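DUF6844 domain-containing protein (Francisella tularensis subsp. tularensis, PDB 4QVR) is of unknown function, but carries a predicted signal sequence and is therefore probably exported from the bacterial cytoplasm. Local coordinates at residues A348-R361 with E438-P450. Numbering follows the deposited sequence.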
# COMPACT_ATOMS: atom_id res chain seq x y z
N ALA A 348 6.51 -21.90 -21.88
CA ALA A 348 6.50 -20.50 -21.46
C ALA A 348 6.27 -20.30 -19.94
O ALA A 348 6.27 -19.17 -19.46
CB ALA A 348 5.44 -19.74 -22.24
N GLY A 349 6.04 -21.40 -19.22
CA GLY A 349 5.89 -21.32 -17.78
C GLY A 349 7.18 -20.76 -17.22
O GLY A 349 7.16 -19.82 -16.43
N ASP A 350 8.30 -21.34 -17.65
CA ASP A 350 9.63 -20.88 -17.25
C ASP A 350 9.63 -19.35 -17.18
O ASP A 350 10.05 -18.76 -16.18
CB ASP A 350 10.69 -21.31 -18.29
CG ASP A 350 10.66 -22.81 -18.63
OD1 ASP A 350 9.96 -23.57 -17.92
OD2 ASP A 350 11.32 -23.22 -19.61
N TYR A 351 9.14 -18.73 -18.24
CA TYR A 351 9.14 -17.27 -18.37
C TYR A 351 8.10 -16.52 -17.54
O TYR A 351 8.37 -15.41 -17.06
CB TYR A 351 9.00 -16.89 -19.84
CG TYR A 351 9.21 -15.42 -20.07
CD1 TYR A 351 10.45 -14.83 -19.82
CD2 TYR A 351 8.17 -14.61 -20.53
CE1 TYR A 351 10.65 -13.48 -20.02
CE2 TYR A 351 8.37 -13.25 -20.74
CZ TYR A 351 9.61 -12.69 -20.48
OH TYR A 351 9.82 -11.34 -20.69
N GLY A 352 6.91 -17.08 -17.40
CA GLY A 352 5.86 -16.45 -16.65
C GLY A 352 6.20 -16.33 -15.18
O GLY A 352 6.00 -15.28 -14.55
N TYR A 353 6.72 -17.41 -14.62
CA TYR A 353 7.10 -17.40 -13.22
C TYR A 353 8.23 -16.41 -12.98
O TYR A 353 8.23 -15.72 -11.97
CB TYR A 353 7.48 -18.80 -12.74
CG TYR A 353 6.33 -19.78 -12.85
CD1 TYR A 353 5.19 -19.61 -12.08
CD2 TYR A 353 6.38 -20.87 -13.71
CE1 TYR A 353 4.14 -20.48 -12.17
CE2 TYR A 353 5.32 -21.76 -13.80
CZ TYR A 353 4.20 -21.55 -13.02
OH TYR A 353 3.13 -22.39 -13.09
N LYS A 354 9.18 -16.32 -13.92
CA LYS A 354 10.28 -15.38 -13.78
C LYS A 354 9.74 -13.95 -13.70
O LYS A 354 10.10 -13.21 -12.80
CB LYS A 354 11.26 -15.47 -14.95
CG LYS A 354 12.51 -14.62 -14.76
CD LYS A 354 13.15 -14.22 -16.10
CE LYS A 354 13.54 -15.41 -16.97
NZ LYS A 354 14.60 -16.26 -16.36
N GLN A 355 8.87 -13.56 -14.64
CA GLN A 355 8.31 -12.20 -14.65
C GLN A 355 7.35 -11.93 -13.52
O GLN A 355 7.16 -10.77 -13.14
CB GLN A 355 7.70 -11.81 -16.00
CG GLN A 355 8.80 -11.44 -16.99
CD GLN A 355 8.28 -10.70 -18.21
OE1 GLN A 355 8.92 -9.74 -18.67
NE2 GLN A 355 7.13 -11.11 -18.72
N ALA A 356 6.75 -12.99 -12.99
CA ALA A 356 5.88 -12.87 -11.83
C ALA A 356 6.74 -12.51 -10.62
O ALA A 356 6.30 -11.80 -9.73
CB ALA A 356 5.10 -14.15 -11.60
N ALA A 357 7.97 -13.01 -10.58
CA ALA A 357 8.90 -12.69 -9.47
C ALA A 357 9.40 -11.24 -9.57
O ALA A 357 9.76 -10.64 -8.58
CB ALA A 357 10.07 -13.65 -9.46
N ILE A 358 9.41 -10.69 -10.78
CA ILE A 358 9.81 -9.31 -10.97
C ILE A 358 8.82 -8.40 -10.26
O ILE A 358 9.23 -7.45 -9.58
CB ILE A 358 9.84 -8.90 -12.47
CG1 ILE A 358 10.94 -9.65 -13.23
CG2 ILE A 358 10.06 -7.40 -12.63
CD1 ILE A 358 10.94 -9.39 -14.73
N MSE A 359 7.52 -8.68 -10.42
CA MSE A 359 6.48 -7.86 -9.81
C MSE A 359 6.48 -8.06 -8.32
O MSE A 359 6.39 -7.10 -7.57
CB MSE A 359 5.08 -8.09 -10.40
CG MSE A 359 4.98 -7.88 -11.93
SE MSE A 359 5.36 -6.02 -12.52
CE MSE A 359 4.59 -6.04 -14.33
N ALA A 360 6.59 -9.31 -7.87
CA ALA A 360 6.59 -9.60 -6.44
C ALA A 360 7.74 -8.87 -5.73
O ALA A 360 7.57 -8.35 -4.63
CB ALA A 360 6.67 -11.10 -6.19
N ARG A 361 8.89 -8.82 -6.40
CA ARG A 361 10.05 -8.16 -5.86
C ARG A 361 9.82 -6.65 -5.79
O ARG A 361 10.15 -6.02 -4.78
CB ARG A 361 11.27 -8.46 -6.73
CG ARG A 361 12.57 -7.96 -6.13
CD ARG A 361 13.75 -8.14 -7.07
NE ARG A 361 14.96 -7.63 -6.43
CZ ARG A 361 15.28 -6.34 -6.36
NH1 ARG A 361 14.50 -5.40 -6.89
NH2 ARG A 361 16.40 -5.98 -5.74
N GLU A 438 -7.19 -17.59 -24.81
CA GLU A 438 -6.09 -18.54 -24.89
C GLU A 438 -4.94 -18.07 -24.00
O GLU A 438 -3.90 -18.73 -23.89
CB GLU A 438 -5.61 -18.68 -26.34
CG GLU A 438 -4.51 -19.72 -26.55
CD GLU A 438 -4.12 -19.89 -28.00
OE1 GLU A 438 -3.21 -20.71 -28.29
OE2 GLU A 438 -4.70 -19.20 -28.87
N ASN A 439 -5.12 -16.93 -23.33
CA ASN A 439 -4.09 -16.39 -22.47
C ASN A 439 -3.99 -17.09 -21.13
O ASN A 439 -4.95 -17.67 -20.62
CB ASN A 439 -4.30 -14.89 -22.26
CG ASN A 439 -4.10 -14.09 -23.53
OD1 ASN A 439 -4.07 -14.64 -24.65
ND2 ASN A 439 -3.95 -12.77 -23.38
N ILE A 440 -2.79 -17.01 -20.56
CA ILE A 440 -2.48 -17.66 -19.33
C ILE A 440 -1.75 -16.69 -18.43
O ILE A 440 -0.90 -15.93 -18.89
CB ILE A 440 -1.54 -18.86 -19.57
CG1 ILE A 440 -2.13 -19.78 -20.64
CG2 ILE A 440 -1.27 -19.62 -18.27
CD1 ILE A 440 -1.16 -20.84 -21.11
N VAL A 441 -2.10 -16.73 -17.15
CA VAL A 441 -1.48 -15.92 -16.15
C VAL A 441 -0.73 -16.83 -15.20
O VAL A 441 -1.24 -17.87 -14.77
CB VAL A 441 -2.53 -15.09 -15.38
CG1 VAL A 441 -1.86 -14.17 -14.36
CG2 VAL A 441 -3.35 -14.29 -16.37
N TYR A 442 0.50 -16.46 -14.90
CA TYR A 442 1.32 -17.20 -13.98
C TYR A 442 1.48 -16.35 -12.76
O TYR A 442 1.38 -15.12 -12.84
CB TYR A 442 2.68 -17.47 -14.61
CG TYR A 442 2.60 -18.29 -15.86
CD1 TYR A 442 2.65 -19.67 -15.80
CD2 TYR A 442 2.44 -17.69 -17.10
CE1 TYR A 442 2.56 -20.44 -16.95
CE2 TYR A 442 2.35 -18.43 -18.25
CZ TYR A 442 2.42 -19.80 -18.18
OH TYR A 442 2.33 -20.54 -19.32
N GLY A 443 1.75 -16.98 -11.63
CA GLY A 443 1.93 -16.21 -10.43
C GLY A 443 2.85 -16.88 -9.47
O GLY A 443 3.11 -18.09 -9.57
N VAL A 444 3.37 -16.08 -8.54
CA VAL A 444 4.25 -16.57 -7.49
C VAL A 444 3.90 -15.86 -6.20
O VAL A 444 3.27 -14.78 -6.21
CB VAL A 444 5.75 -16.30 -7.77
CG1 VAL A 444 6.23 -17.08 -8.99
CG2 VAL A 444 6.01 -14.82 -7.96
N VAL A 445 4.31 -16.48 -5.10
CA VAL A 445 4.21 -15.91 -3.78
C VAL A 445 5.60 -16.07 -3.22
O VAL A 445 6.11 -17.19 -3.08
CB VAL A 445 3.23 -16.64 -2.85
CG1 VAL A 445 3.20 -15.93 -1.51
CG2 VAL A 445 1.84 -16.69 -3.47
N LEU A 446 6.24 -14.94 -2.94
CA LEU A 446 7.58 -14.94 -2.44
C LEU A 446 7.51 -14.65 -0.96
O LEU A 446 6.61 -13.96 -0.50
CB LEU A 446 8.44 -13.91 -3.16
CG LEU A 446 8.64 -14.05 -4.68
CD1 LEU A 446 9.69 -13.07 -5.18
CD2 LEU A 446 9.05 -15.45 -5.09
N LYS A 447 8.46 -15.21 -0.22
CA LYS A 447 8.56 -15.01 1.22
C LYS A 447 9.92 -14.38 1.51
O LYS A 447 10.96 -14.90 1.09
CB LYS A 447 8.44 -16.32 1.99
CG LYS A 447 8.54 -16.13 3.50
CD LYS A 447 8.84 -17.44 4.21
CE LYS A 447 9.06 -17.22 5.70
NZ LYS A 447 9.54 -18.44 6.41
N TRP A 448 9.89 -13.26 2.24
CA TRP A 448 11.07 -12.51 2.63
C TRP A 448 11.14 -12.45 4.14
O TRP A 448 10.14 -12.19 4.81
CB TRP A 448 10.98 -11.09 2.07
CG TRP A 448 12.13 -10.21 2.44
CD1 TRP A 448 13.44 -10.40 2.13
CD2 TRP A 448 12.06 -8.96 3.13
NE1 TRP A 448 14.20 -9.37 2.62
CE2 TRP A 448 13.38 -8.47 3.23
CE3 TRP A 448 11.03 -8.23 3.69
CZ2 TRP A 448 13.68 -7.28 3.88
CZ3 TRP A 448 11.32 -7.04 4.33
CH2 TRP A 448 12.63 -6.57 4.42
N ASP A 449 12.34 -12.68 4.67
CA ASP A 449 12.60 -12.66 6.10
C ASP A 449 13.55 -11.51 6.40
O ASP A 449 14.72 -11.56 6.04
CB ASP A 449 13.18 -14.01 6.55
CG ASP A 449 12.12 -15.12 6.62
OD1 ASP A 449 11.17 -14.97 7.42
OD2 ASP A 449 12.25 -16.14 5.90
N PRO A 450 13.04 -10.45 7.06
CA PRO A 450 13.84 -9.27 7.40
C PRO A 450 14.53 -9.38 8.75
O PRO A 450 15.76 -9.37 8.81
CB PRO A 450 12.80 -8.16 7.45
CG PRO A 450 11.51 -8.84 7.81
CD PRO A 450 11.62 -10.28 7.41
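Tyr442 lies beneath Gly349 and Gly352, where helix 349-370 settles closely on an antiparallel four-stranded sheet. This is helix-on-sheet packing against strand 440-448, an inner strand bonded to 328-337 and 424-433; the axes of 349-361 and 440-448 come within 6.8 Å and cross at -51°. The bare helix surface forms a shallow hollow, and the phenol ring fills it: Tyr442 CE1 is 3.5 Å from Gly349 CA and Tyr442 CD2 is 3.7 Å from Gly352 CA. The close approach is owed to Gly352, whose CA comes within 5.3 Å of Tyr442 CA. On its flank Tyr353 makes a wall. The edge of Tyr442 points at the face of Tyr353, a T-shaped pair with planes at 72°, while Gly443 O sits at the Tyr353 edge, in the ring plane. Arg429, from the next strand, adds a cation-pi contact to Tyr353. Further along, the bumps come from the strand and the helix offers alanines. In Val444, chi1 -65° sets CG1 beside the backbone N, against Tyr353 O, and puts Val444 CG2 3.5 Å from Ala356 O. Gly443 gives the Ala356 methyl a flat seat, Ala356 CB to Gly443 CA 4.0 Å. The last bump is Leu446, whose CD1 meets Ala360 CB at 3.7 Å.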